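PDB 5HX0: sialidase domain-containing protein from Dyadobacter fermentans, which is of unknown function but carries a BNR-repeat, sialidase-like beta-propeller domain, which hints at binding or processing of glycans. Local coordinates for residues 260-265 against 281-286; 64-69 against 129-134; 90-95 against 144-149. One frame throughout, in Å; residues are numbered along the deposited sequence.

Contact 1: 260-265 against 281-286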
ATOM      1  N   LYS A 260      34.306  13.568  12.002  1.00 25.54           N
ATOM      2  CA  LYS A 260      33.430  14.651  11.564  1.00 30.61           C
ATOM      3  C   LYS A 260      32.632  14.326  10.314  1.00 26.28           C
ATOM      4  O   LYS A 260      31.457  14.670  10.240  1.00 27.70           O
ATOM      5  CB  LYS A 260      34.246  15.929  11.317  1.00 39.32           C
ATOM      6  CG  LYS A 260      34.759  16.561  12.599  1.00 51.38           C
ATOM      7  CD  LYS A 260      35.506  17.854  12.342  1.00 55.19           C
ATOM      8  CE  LYS A 260      36.247  18.297  13.597  1.00 64.79           C
ATOM      9  NZ  LYS A 260      37.205  17.254  14.087  1.00 65.07           N
ATOM     10  N   VAL A 261      33.246  13.692   9.325  1.00 22.99           N
ATOM     11  CA  VAL A 261      32.592  13.447   8.043  1.00 22.85           C
ATOM     12  C   VAL A 261      31.636  12.262   8.178  1.00 19.31           C
ATOM     13  O   VAL A 261      31.986  11.236   8.776  1.00 21.95           O
ATOM     14  CB  VAL A 261      33.648  13.196   6.959  1.00 19.63           C
ATOM     15  CG1 VAL A 261      33.004  12.864   5.635  1.00 15.79           C
ATOM     16  CG2 VAL A 261      34.587  14.420   6.823  1.00 17.92           C
ATOM     17  N   SER A 262      30.423  12.397   7.617  1.00 15.68           N
ATOM     18  CA  SER A 262      29.451  11.305   7.589  1.00 19.94           C
ATOM     19  C   SER A 262      29.572  10.525   6.284  1.00 21.24           C
ATOM     20  O   SER A 262      29.867  11.095   5.230  1.00 20.22           O
ATOM     21  CB  SER A 262      28.009  11.814   7.716  1.00 17.33           C
ATOM     22  OG  SER A 262      27.697  12.344   8.999  1.00 23.40           O
ATOM     23  N   PHE A 263      29.339   9.226   6.364  1.00 18.66           N
ATOM     24  CA  PHE A 263      29.243   8.357   5.198  1.00 16.55           C
ATOM     25  C   PHE A 263      27.874   7.700   5.266  1.00 17.55           C
ATOM     26  O   PHE A 263      27.498   7.177   6.320  1.00 17.08           O
ATOM     27  CB  PHE A 263      30.362   7.311   5.208  1.00 13.23           C
ATOM     28  CG  PHE A 263      31.727   7.918   5.268  1.00 13.59           C
ATOM     29  CD1 PHE A 263      32.342   8.369   4.112  1.00 17.01           C
ATOM     30  CD2 PHE A 263      32.363   8.094   6.488  1.00 18.95           C
ATOM     31  CE1 PHE A 263      33.610   8.977   4.171  1.00 21.52           C
ATOM     32  CE2 PHE A 263      33.605   8.683   6.557  1.00 18.21           C
ATOM     33  CZ  PHE A 263      34.234   9.124   5.393  1.00 25.22           C
ATOM     34  N   ASN A 264      27.107   7.776   4.178  1.00 13.68           N
ATOM     35  CA  ASN A 264      25.766   7.196   4.224  1.00 12.36           C
ATOM     36  C   ASN A 264      25.533   6.293   3.018  1.00 14.17           C
ATOM     37  O   ASN A 264      25.863   5.100   3.074  1.00 16.67           O
ATOM     38  CB  ASN A 264      24.678   8.294   4.371  1.00 17.56           C
ATOM     39  CG  ASN A 264      24.922   9.537   3.494  1.00 19.00           C
ATOM     40  OD1 ASN A 264      24.950   9.445   2.267  1.00 17.30           O
ATOM     41  ND2 ASN A 264      25.033  10.704   4.122  1.00 14.94           N
ATOM     42  N   GLU A 265      25.000   6.820   1.919  1.00 11.35           N
ATOM     43  CA  GLU A 265      24.626   5.950   0.795  1.00 10.72           C
ATOM     44  C   GLU A 265      25.866   5.362   0.120  1.00 14.56           C
ATOM     45  O   GLU A 265      26.820   6.082  -0.181  1.00 17.98           O
ATOM     46  CB  GLU A 265      23.787   6.749  -0.202  1.00 12.05           C
ATOM     47  CG  GLU A 265      22.503   7.148   0.433  1.00 12.33           C
ATOM     48  CD  GLU A 265      21.681   8.084  -0.410  1.00 20.17           C
ATOM     49  OE1 GLU A 265      22.214   8.701  -1.361  1.00 16.97           O
ATOM     50  OE2 GLU A 265      20.487   8.214  -0.108  1.00 16.76           O
ATOM     51  N   ARG A 281      28.744   8.174  -0.670  1.00 10.48           N
ATOM     52  CA  ARG A 281      28.236   9.535  -0.514  1.00 14.26           C
ATOM     53  C   ARG A 281      28.610  10.081   0.866  1.00 14.33           C
ATOM     54  O   ARG A 281      28.544   9.368   1.867  1.00 17.87           O
ATOM     55  CB  ARG A 281      26.716   9.549  -0.677  1.00 17.46           C
ATOM     56  CG  ARG A 281      26.046  10.881  -0.299  1.00 16.62           C
ATOM     57  CD  ARG A 281      24.523  10.799  -0.471  1.00 15.40           C
ATOM     58  NE  ARG A 281      23.887  12.048  -0.056  1.00 17.03           N
ATOM     59  CZ  ARG A 281      22.609  12.359  -0.274  1.00 19.78           C
ATOM     60  NH1 ARG A 281      21.808  11.508  -0.895  1.00 15.95           N
ATOM     61  NH2 ARG A 281      22.129  13.533   0.116  1.00 16.16           N
ATOM     62  N   THR A 282      28.993  11.352   0.926  1.00 18.53           N
ATOM     63  CA  THR A 282      29.421  11.950   2.185  1.00 16.75           C
ATOM     64  C   THR A 282      28.498  13.099   2.585  1.00 16.56           C
ATOM     65  O   THR A 282      27.765  13.656   1.768  1.00 16.76           O
ATOM     66  CB  THR A 282      30.862  12.495   2.113  1.00 19.48           C
ATOM     67  OG1 THR A 282      30.972  13.417   1.024  1.00 18.10           O
ATOM     68  CG2 THR A 282      31.890  11.365   1.952  1.00 19.41           C
ATOM     69  N   ALA A 283      28.565  13.457   3.864  1.00 17.31           N
ATOM     70  CA  ALA A 283      28.057  14.726   4.372  1.00 18.24           C
ATOM     71  C   ALA A 283      29.182  15.383   5.158  1.00 24.14           C
ATOM     72  O   ALA A 283      29.934  14.699   5.859  1.00 22.03           O
ATOM     73  CB  ALA A 283      26.805  14.539   5.261  1.00 18.34           C
ATOM     74  N   GLY A 284      29.327  16.697   5.010  1.00 24.56           N
ATOM     75  CA  GLY A 284      30.406  17.398   5.682  1.00 27.28           C
ATOM     76  C   GLY A 284      31.724  17.395   4.942  1.00 27.08           C
ATOM     77  O   GLY A 284      32.753  17.728   5.537  1.00 26.23           O
ATOM     78  N   LEU A 285      31.736  17.023   3.668  1.00 19.02           N
ATOM     79  CA  LEU A 285      32.967  17.018   2.895  1.00 20.55           C
ATOM     80  C   LEU A 285      32.727  17.609   1.515  1.00 17.29           C
ATOM     81  O   LEU A 285      33.317  17.171   0.526  1.00 20.56           O
ATOM     82  CB  LEU A 285      33.554  15.607   2.784  1.00 20.31           C
ATOM     83  CG  LEU A 285      35.041  15.455   2.433  1.00 22.20           C
ATOM     84  CD1 LEU A 285      35.923  16.157   3.484  1.00 25.99           C
ATOM     85  CD2 LEU A 285      35.420  13.982   2.341  1.00 16.95           C
ATOM     86  N   GLY A 286      31.866  18.620   1.434  1.00 16.64           N
ATOM     87  CA  GLY A 286      31.671  19.342   0.185  1.00 16.56           C
ATOM     88  C   GLY A 286      31.161  18.494  -0.953  1.00 19.61           C
ATOM     89  O   GLY A 286      31.535  18.732  -2.110  1.00 16.78           O
TER
HETATM   90  O   HOH W   1      25.072  13.265   2.321  1.00 16.47           O

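Contact 2: 64-69 against 129-134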
ATOM      1  N   ILE A  64      17.138  -4.135 -12.890  1.00 11.52           N
ATOM      2  CA  ILE A  64      17.793  -5.401 -13.228  1.00  9.79           C
ATOM      3  C   ILE A  64      17.255  -5.835 -14.587  1.00 13.71           C
ATOM      4  O   ILE A  64      16.256  -5.307 -15.073  1.00 11.44           O
ATOM      5  CB  ILE A  64      17.519  -6.488 -12.173  1.00 12.09           C
ATOM      6  CG1 ILE A  64      15.997  -6.685 -12.090  1.00 11.12           C
ATOM      7  CG2 ILE A  64      18.078  -6.060 -10.783  1.00 13.22           C
ATOM      8  CD1 ILE A  64      15.556  -7.942 -11.422  1.00 17.93           C
ATOM      9  N   LYS A  65      17.930  -6.797 -15.210  1.00 11.50           N
ATOM     10  CA  LYS A  65      17.415  -7.439 -16.423  1.00  9.74           C
ATOM     11  C   LYS A  65      17.398  -8.943 -16.190  1.00 11.92           C
ATOM     12  O   LYS A  65      18.439  -9.530 -15.889  1.00 11.60           O
ATOM     13  CB  LYS A  65      18.252  -7.091 -17.665  1.00 11.24           C
ATOM     14  CG  LYS A  65      17.695  -7.734 -18.940  1.00 16.38           C
ATOM     15  CD  LYS A  65      18.481  -7.335 -20.202  1.00 29.64           C
ATOM     16  CE  LYS A  65      19.759  -8.160 -20.394  1.00 50.21           C
ATOM     17  NZ  LYS A  65      20.940  -7.747 -19.559  1.00 54.51           N
ATOM     18  N   LYS A  66      16.222  -9.560 -16.300  1.00  8.33           N
ATOM     19  CA  LYS A  66      16.103 -10.978 -15.986  1.00 12.87           C
ATOM     20  C   LYS A  66      16.633 -11.832 -17.131  1.00 13.40           C
ATOM     21  O   LYS A  66      16.810 -11.362 -18.256  1.00 12.66           O
ATOM     22  CB  LYS A  66      14.648 -11.350 -15.711  1.00 12.91           C
ATOM     23  CG  LYS A  66      14.040 -10.547 -14.574  1.00  9.32           C
ATOM     24  CD  LYS A  66      12.803 -11.254 -14.009  1.00 15.10           C
ATOM     25  CE  LYS A  66      11.688 -11.272 -15.000  1.00 14.59           C
ATOM     26  NZ  LYS A  66      10.515 -12.058 -14.482  1.00 19.66           N
ATOM     27  N   LYS A  67      16.874 -13.113 -16.825  1.00 13.09           N
ATOM     28  CA  LYS A  67      17.374 -14.042 -17.838  1.00 12.41           C
ATOM     29  C   LYS A  67      16.429 -14.125 -19.036  1.00 13.89           C
ATOM     30  O   LYS A  67      16.886 -14.271 -20.175  1.00 15.48           O
ATOM     31  CB  LYS A  67      17.580 -15.424 -17.202  1.00 15.27           C
ATOM     32  CG  LYS A  67      18.337 -16.445 -18.078  1.00 17.92           C
ATOM     33  CD  LYS A  67      19.851 -16.225 -18.048  1.00 19.23           C
ATOM     34  CE  LYS A  67      20.610 -17.452 -18.639  1.00 14.23           C
ATOM     35  NZ  LYS A  67      22.114 -17.210 -18.553  1.00 13.94           N
ATOM     36  N   ASN A  68      15.114 -13.955 -18.812  1.00 12.91           N
ATOM     37  CA  ASN A  68      14.161 -14.007 -19.918  1.00  9.82           C
ATOM     38  C   ASN A  68      14.078 -12.712 -20.717  1.00 16.57           C
ATOM     39  O   ASN A  68      13.209 -12.605 -21.584  1.00 16.35           O
ATOM     40  CB  ASN A  68      12.766 -14.389 -19.406  1.00 11.54           C
ATOM     41  CG  ASN A  68      12.119 -13.300 -18.566  1.00 17.21           C
ATOM     42  OD1 ASN A  68      12.644 -12.199 -18.399  1.00 12.40           O
ATOM     43  ND2 ASN A  68      10.953 -13.609 -18.041  1.00 20.47           N
ATOM     44  N   GLY A  69      14.943 -11.737 -20.459  1.00 10.97           N
ATOM     45  CA  GLY A  69      14.986 -10.523 -21.247  1.00 12.98           C
ATOM     46  C   GLY A  69      14.200  -9.356 -20.670  1.00 14.55           C
ATOM     47  O   GLY A  69      14.371  -8.221 -21.135  1.00 16.66           O
ATOM     48  N   LEU A 129      17.233  -3.161  -5.829  1.00  8.04           N
ATOM     49  CA  LEU A 129      17.149  -4.519  -6.357  1.00 11.26           C
ATOM     50  C   LEU A 129      18.536  -5.152  -6.500  1.00 13.11           C
ATOM     51  O   LEU A 129      19.491  -4.508  -6.957  1.00 10.13           O
ATOM     52  CB  LEU A 129      16.455  -4.501  -7.724  1.00  9.39           C
ATOM     53  CG  LEU A 129      15.017  -3.973  -7.810  1.00 10.11           C
ATOM     54  CD1 LEU A 129      14.504  -3.955  -9.274  1.00  9.64           C
ATOM     55  CD2 LEU A 129      14.097  -4.834  -6.947  1.00  8.39           C
ATOM     56  N   LEU A 130      18.641  -6.426  -6.121  1.00 10.87           N
ATOM     57  CA  LEU A 130      19.796  -7.260  -6.472  1.00 10.39           C
ATOM     58  C   LEU A 130      19.271  -8.538  -7.113  1.00 14.42           C
ATOM     59  O   LEU A 130      18.437  -9.223  -6.517  1.00 11.98           O
ATOM     60  CB  LEU A 130      20.644  -7.632  -5.252  1.00 13.00           C
ATOM     61  CG  LEU A 130      21.822  -8.585  -5.583  1.00 10.46           C
ATOM     62  CD1 LEU A 130      22.881  -7.883  -6.472  1.00 13.97           C
ATOM     63  CD2 LEU A 130      22.474  -9.123  -4.313  1.00 14.31           C
ATOM     64  N   GLN A 131      19.744  -8.865  -8.311  1.00 10.63           N
ATOM     65  CA  GLN A 131      19.402 -10.140  -8.932  1.00 11.72           C
ATOM     66  C   GLN A 131      20.598 -11.081  -8.823  1.00 11.17           C
ATOM     67  O   GLN A 131      21.672 -10.764  -9.335  1.00 13.48           O
ATOM     68  CB  GLN A 131      19.005  -9.972 -10.396  1.00 12.64           C
ATOM     69  CG  GLN A 131      18.665 -11.309 -11.063  1.00 15.12           C
ATOM     70  CD  GLN A 131      18.175 -11.132 -12.475  1.00 15.85           C
ATOM     71  OE1 GLN A 131      17.045 -11.491 -12.791  1.00 20.98           O
ATOM     72  NE2 GLN A 131      19.008 -10.538 -13.324  1.00 16.12           N
ATOM     73  N   LEU A 132      20.408 -12.226  -8.155  1.00 12.81           N
ATOM     74  CA  LEU A 132      21.457 -13.236  -8.063  1.00 14.22           C
ATOM     75  C   LEU A 132      21.586 -14.009  -9.374  1.00 14.48           C
ATOM     76  O   LEU A 132      20.655 -14.071 -10.180  1.00 12.90           O
ATOM     77  CB  LEU A 132      21.172 -14.227  -6.926  1.00 11.79           C
ATOM     78  CG  LEU A 132      20.942 -13.587  -5.549  1.00 18.11           C
ATOM     79  CD1 LEU A 132      20.950 -14.650  -4.443  1.00 17.43           C
ATOM     80  CD2 LEU A 132      21.997 -12.520  -5.273  1.00 20.64           C
ATOM     81  N   LYS A 133      22.755 -14.631  -9.568  1.00 14.79           N
ATOM     82  CA  LYS A 133      22.954 -15.451 -10.764  1.00 18.08           C
ATOM     83  C   LYS A 133      21.894 -16.538 -10.887  1.00 15.70           C
ATOM     84  O   LYS A 133      21.522 -16.918 -12.006  1.00 17.23           O
ATOM     85  CB  LYS A 133      24.342 -16.094 -10.744  1.00 18.78           C
ATOM     86  CG  LYS A 133      25.478 -15.114 -10.579  1.00 22.88           C
ATOM     87  CD  LYS A 133      25.724 -14.367 -11.823  1.00 31.61           C
ATOM     88  CE  LYS A 133      27.106 -13.728 -11.762  1.00 44.71           C
ATOM     89  NZ  LYS A 133      27.279 -12.789 -12.898  1.00 45.92           N
ATOM     90  N   ASP A 134      21.373 -17.027  -9.763  1.00 12.90           N
ATOM     91  CA  ASP A 134      20.364 -18.078  -9.830  1.00 14.78           C
ATOM     92  C   ASP A 134      18.963 -17.519 -10.035  1.00 21.14           C
ATOM     93  O   ASP A 134      17.996 -18.280 -10.035  1.00 17.79           O
ATOM     94  CB  ASP A 134      20.417 -18.970  -8.574  1.00 12.56           C
ATOM     95  CG  ASP A 134      19.937 -18.271  -7.306  1.00 23.86           C
ATOM     96  OD1 ASP A 134      19.303 -17.200  -7.383  1.00 18.01           O
ATOM     97  OD2 ASP A 134      20.181 -18.822  -6.210  1.00 19.12           O
TER
HETATM   98  O   HOH W   2      16.396 -14.269 -14.319  1.00 22.76           O

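Contact 3: 90-95 against 144-149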
ATOM      1  N   ASN A  90       8.217  16.529   0.003  1.00 16.21           N
ATOM      2  CA  ASN A  90       9.510  16.106   0.520  1.00 16.86           C
ATOM      3  C   ASN A  90       9.647  14.587   0.348  1.00 12.80           C
ATOM      4  O   ASN A  90       8.936  13.977  -0.453  1.00 14.86           O
ATOM      5  CB  ASN A  90       9.687  16.585   1.964  1.00 19.80           C
ATOM      6  CG  ASN A  90       8.616  16.037   2.907  1.00 24.62           C
ATOM      7  OD1 ASN A  90       7.984  15.019   2.628  1.00 17.46           O
ATOM      8  ND2 ASN A  90       8.400  16.732   4.027  1.00 25.32           N
ATOM      9  N   HIS A  91      10.593  13.983   1.063  1.00 13.56           N
ATOM     10  CA  HIS A  91      10.873  12.574   0.849  1.00 15.80           C
ATOM     11  C   HIS A  91      10.252  11.673   1.925  1.00 17.67           C
ATOM     12  O   HIS A  91      10.667  10.516   2.066  1.00 13.92           O
ATOM     13  CB  HIS A  91      12.385  12.353   0.743  1.00 13.32           C
ATOM     14  CG  HIS A  91      13.005  12.974  -0.483  1.00 19.02           C
ATOM     15  ND1 HIS A  91      14.362  13.213  -0.596  1.00 21.69           N
ATOM     16  CD2 HIS A  91      12.452  13.395  -1.649  1.00 19.89           C
ATOM     17  CE1 HIS A  91      14.619  13.751  -1.779  1.00 19.64           C
ATOM     18  NE2 HIS A  91      13.475  13.877  -2.438  1.00 19.44           N
ATOM     19  N   VAL A  92       9.260  12.154   2.674  1.00 13.72           N
ATOM     20  CA  VAL A  92       8.505  11.276   3.563  1.00 13.76           C
ATOM     21  C   VAL A  92       7.024  11.401   3.237  1.00 14.28           C
ATOM     22  O   VAL A  92       6.519  12.501   2.967  1.00 14.84           O
ATOM     23  CB  VAL A  92       8.758  11.539   5.073  1.00 17.14           C
ATOM     24  CG1 VAL A  92      10.230  11.284   5.425  1.00 19.20           C
ATOM     25  CG2 VAL A  92       8.289  12.928   5.502  1.00 17.37           C
ATOM     26  N   ASP A  93       6.340  10.273   3.264  1.00 11.69           N
ATOM     27  CA  ASP A  93       4.903  10.227   3.018  1.00 11.13           C
ATOM     28  C   ASP A  93       4.411   8.856   3.462  1.00 10.28           C
ATOM     29  O   ASP A  93       4.993   7.855   3.034  1.00 11.28           O
ATOM     30  CB  ASP A  93       4.600  10.463   1.524  1.00 11.14           C
ATOM     31  CG  ASP A  93       3.108  10.721   1.256  1.00 15.54           C
ATOM     32  OD1 ASP A  93       2.263   9.877   1.640  1.00 16.94           O
ATOM     33  OD2 ASP A  93       2.779  11.782   0.667  1.00 16.42           O
ATOM     34  N   PRO A  94       3.372   8.745   4.311  1.00 10.36           N
ATOM     35  CA  PRO A  94       2.931   7.397   4.732  1.00 12.05           C
ATOM     36  C   PRO A  94       2.537   6.511   3.566  1.00 14.51           C
ATOM     37  O   PRO A  94       2.657   5.283   3.655  1.00 10.38           O
ATOM     38  CB  PRO A  94       1.727   7.682   5.650  1.00 12.50           C
ATOM     39  CG  PRO A  94       1.207   9.061   5.181  1.00 12.56           C
ATOM     40  CD  PRO A  94       2.481   9.808   4.825  1.00 10.01           C
ATOM     41  N   ASN A  95       2.110   7.101   2.446  1.00 11.87           N
ATOM     42  CA  ASN A  95       1.647   6.301   1.316  1.00 13.60           C
ATOM     43  C   ASN A  95       2.688   6.161   0.204  1.00 11.78           C
ATOM     44  O   ASN A  95       2.312   5.914  -0.942  1.00 12.08           O
ATOM     45  CB  ASN A  95       0.350   6.884   0.768  1.00 13.53           C
ATOM     46  CG  ASN A  95      -0.779   6.777   1.772  1.00 14.20           C
ATOM     47  OD1 ASN A  95      -1.155   7.762   2.417  1.00 13.51           O
ATOM     48  ND2 ASN A  95      -1.278   5.558   1.962  1.00 12.12           N
ATOM     49  N   TRP A 144       9.426   4.899   7.114  1.00 11.60           N
ATOM     50  CA  TRP A 144       9.082   6.034   7.965  1.00 14.05           C
ATOM     51  C   TRP A 144       7.690   5.824   8.534  1.00 17.46           C
ATOM     52  O   TRP A 144       6.750   5.555   7.778  1.00 15.48           O
ATOM     53  CB  TRP A 144       9.080   7.351   7.168  1.00 12.87           C
ATOM     54  CG  TRP A 144      10.429   7.779   6.723  1.00 19.80           C
ATOM     55  CD1 TRP A 144      10.983   7.610   5.482  1.00 15.64           C
ATOM     56  CD2 TRP A 144      11.412   8.454   7.524  1.00 15.03           C
ATOM     57  NE1 TRP A 144      12.261   8.146   5.469  1.00 17.62           N
ATOM     58  CE2 TRP A 144      12.541   8.667   6.708  1.00 18.50           C
ATOM     59  CE3 TRP A 144      11.444   8.889   8.855  1.00 14.13           C
ATOM     60  CZ2 TRP A 144      13.693   9.315   7.177  1.00 16.55           C
ATOM     61  CZ3 TRP A 144      12.578   9.530   9.320  1.00 14.00           C
ATOM     62  CH2 TRP A 144      13.690   9.736   8.486  1.00 17.36           C
ATOM     63  N   ALA A 145       7.538   5.997   9.845  1.00 11.75           N
ATOM     64  CA  ALA A 145       6.224   5.886  10.462  1.00 14.38           C
ATOM     65  C   ALA A 145       5.700   7.267  10.837  1.00 15.12           C
ATOM     66  O   ALA A 145       6.465   8.216  11.022  1.00 15.78           O
ATOM     67  CB  ALA A 145       6.283   4.965  11.696  1.00 14.68           C
ATOM     68  N   PHE A 146       4.377   7.382  10.956  1.00 13.29           N
ATOM     69  CA  PHE A 146       3.752   8.676  11.210  1.00 14.05           C
ATOM     70  C   PHE A 146       2.914   8.544  12.469  1.00 14.79           C
ATOM     71  O   PHE A 146       1.865   7.903  12.456  1.00 17.48           O
ATOM     72  CB  PHE A 146       2.937   9.134   9.996  1.00 14.41           C
ATOM     73  CG  PHE A 146       3.813   9.402   8.790  1.00 18.20           C
ATOM     74  CD1 PHE A 146       4.311   8.351   8.033  1.00 15.88           C
ATOM     75  CD2 PHE A 146       4.206  10.692   8.478  1.00 19.63           C
ATOM     76  CE1 PHE A 146       5.181   8.590   6.944  1.00 17.53           C
ATOM     77  CE2 PHE A 146       5.052  10.942   7.393  1.00 19.95           C
ATOM     78  CZ  PHE A 146       5.537   9.879   6.623  1.00 16.98           C
ATOM     79  N   LEU A 147       3.384   9.147  13.550  1.00 14.53           N
ATOM     80  CA  LEU A 147       2.815   8.917  14.865  1.00 19.06           C
ATOM     81  C   LEU A 147       1.991  10.111  15.309  1.00 18.68           C
ATOM     82  O   LEU A 147       2.207  11.244  14.868  1.00 18.76           O
ATOM     83  CB  LEU A 147       3.913   8.643  15.897  1.00 17.46           C
ATOM     84  CG  LEU A 147       4.384   7.196  16.044  1.00 21.56           C
ATOM     85  CD1 LEU A 147       4.947   6.668  14.743  1.00 17.61           C
ATOM     86  CD2 LEU A 147       5.441   7.114  17.160  1.00 26.19           C
ATOM     87  N   ARG A 148       1.051   9.835  16.202  1.00 18.71           N
ATOM     88  CA  ARG A 148       0.215  10.846  16.830  1.00 22.73           C
ATOM     89  C   ARG A 148       0.883  11.329  18.104  1.00 22.49           C
ATOM     90  O   ARG A 148       1.843  10.712  18.578  1.00 20.00           O
ATOM     91  CB  ARG A 148      -1.170  10.258  17.088  1.00 21.43           C
ATOM     92  CG  ARG A 148      -1.915  10.034  15.790  1.00 22.76           C
ATOM     93  CD  ARG A 148      -3.196   9.218  15.961  1.00 22.88           C
ATOM     94  NE  ARG A 148      -3.754   8.924  14.646  1.00 23.01           N
ATOM     95  CZ  ARG A 148      -4.535   7.882  14.362  1.00 28.34           C
ATOM     96  NH1 ARG A 148      -4.869   6.994  15.305  1.00 17.84           N
ATOM     97  NH2 ARG A 148      -4.970   7.720  13.124  1.00 27.61           N
ATOM     98  N   PRO A 149       0.417  12.453  18.678  1.00 26.15           N
ATOM     99  CA  PRO A 149       1.171  13.061  19.791  1.00 21.77           C
ATOM    100  C   PRO A 149       1.409  12.137  20.969  1.00 25.49           C
ATOM    101  O   PRO A 149       2.503  12.175  21.548  1.00 30.86           O
ATOM    102  CB  PRO A 149       0.297  14.263  20.186  1.00 27.95           C
ATOM    103  CG  PRO A 149      -0.384  14.651  18.937  1.00 27.62           C
ATOM    104  CD  PRO A 149      -0.673  13.339  18.220  1.00 23.79           C
TER

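Contact 1: 260-265 against 281-286
Antiparallel strand pairing joins Ser-262 and Phe-263 to Ala-283 and Thr-282, where strand 262-270 begins and strand 276-283 ends, the two arms of one hairpin. Ser-262 and Ala-283 form a hydrogen-bonded pair, Ser-262 N to Ala-283 O 2.9 Å and Ala-283 N to Ser-262 O 3.0 Å; Asn-264 N to Arg-281 O and Arg-281 N to Glu-265 O carry the pairing on. Phe-263 and Thr-282 are a non-hydrogen-bonded pair; CG2 of Thr-282 sits 3.7 Å from CE1 of the phenylalanine ring, which also meets Trp-304 edge-to-face.

At the other end Arg-281, its CG anti to the backbone N (chi1 170°) and the chain extended as far as NE, lies alongside Glu-265. NH1 reaches OE1 of Glu-265 at 2.9 Å in a salt bridge; OE1 lies near the guanidinium plane at its edge, whereas NH1 stands above the carboxylate plane. OE2 bonds to Tyr-368. The amide of Asn-264 crosses the arginine chain, OD1 3.1 Å from Arg-281 CD while accepting from Glu-265 N, and one water accepts from Asn-264 ND2 and Arg-281 NE while donating to Thr-282 O. Beyond the strands, Val-261 CG2 meets Leu-285 CD1 at 4.0 Å. Successive antiparallel strands build each blade of a beta-propeller, the fold of BNR-repeat domains.

Contact 2: 64-69 against 129-134
Gln-131 and Ile-64 carry this contact, which brings the end of strand 56-65 and the turn after it against the end of strand 123-131 in another sheet. The polar part belongs to the glutamine amide. Its chain runs out extended, CG anti to the backbone N (chi1 179°), and NE2 donates to Lys-65 O at 2.8 Å. The bond is fairly straight, 162° at the hydrogen; the acceptor lies close to the amide plane, whereas the donor stands above the plane of the backbone carbonyl. On the other arm of the amide, OE1 comes within 3.4 Å of Lys-66 CA and takes a hydrogen from a water 3.2 Å away, and that water in turn accepts from Lys-67 N at 2.8 Å.

The apolar part lies deeper. Ile-64 crosses both Leu-129 and Gln-131 at about a right angle, with its CG2 3.8 Å from Leu-129 CB and 4.0 Å from Gln-131 CB. Ile-137 of strand 137-145 touches both Ile-64 and Leu-129, extending the apolar layer between the sheets.

One side chain thus does two jobs: CB of Gln-131 continues the apolar packing, while its amide serves backbone groups of Lys-65 and, through water, Lys-67 where paired strand gives way to a type I turn.

Contact 3: 90-95 against 144-149
The indole of Trp-144 and the phenyl ring of Phe-146 each receive an aliphatic group over one face. Val-92 CG1, anti to its own carbonyl carbon (chi1 -62°), stands 3.5 Å from the centroid of the five-membered ring and only 1° off its normal, a nearly vertical CH-pi contact. On Phe-146, which Pro-94 crosses at about a right angle, Pro-94 CD lies 3.6 Å from the ring centroid, also over the face. CE1 of the phenyl ring comes within 3.2 Å of Pro-94 N, and its CZ reaches Val-92 CB at 3.9 Å.

No hydrogen bond joins the two segments. Instead, the 90-95 loop is shaped from within by two Asx turns: Asn-90 OD1 accepts from Val-92 N at 3.1 Å, and Asp-93 OD1 from Asn-95 N at 2.9 Å. The other carboxylate oxygen of Asp-93 forms a salt bridge with Arg-81.

The second subunit lies against the same region: Asn-95 ND2 bonds to Pro-94 O of that subunit, and Val-92 O to its Arg-148 NH1. Within the chain, the loop, which links strands 71-79 and 97-103, packs on the end of strand 137-145 and the chain leading to helix 149-154, while Ala-165 of strand 165-175 touches both aromatic side chains.

How the contacts relate
Contact 1 lies within a single sheet, tying neighbouring strands of one hairpin. Contact 2 sets the end of strand 56-65 and its turn, and contact 3 the loop joining strands 71-79 and 97-103 of the same sheet, against the sheet of 123-131 and 137-145. Those two use adjacent strands of the latter sheet, yet their centres are 32 Å apart. Contact 3 is buried and relies on aliphatic groups over aromatic faces, with the second subunit nearby; contacts 1 and 2 are only partly buried, and each includes a bridging water. Main-chain bonds and a salt bridge dominate contact 1, while contact 2 has a single direct hydrogen bond. Contacts 1 and 2 sit on opposite sides of the chain's centre.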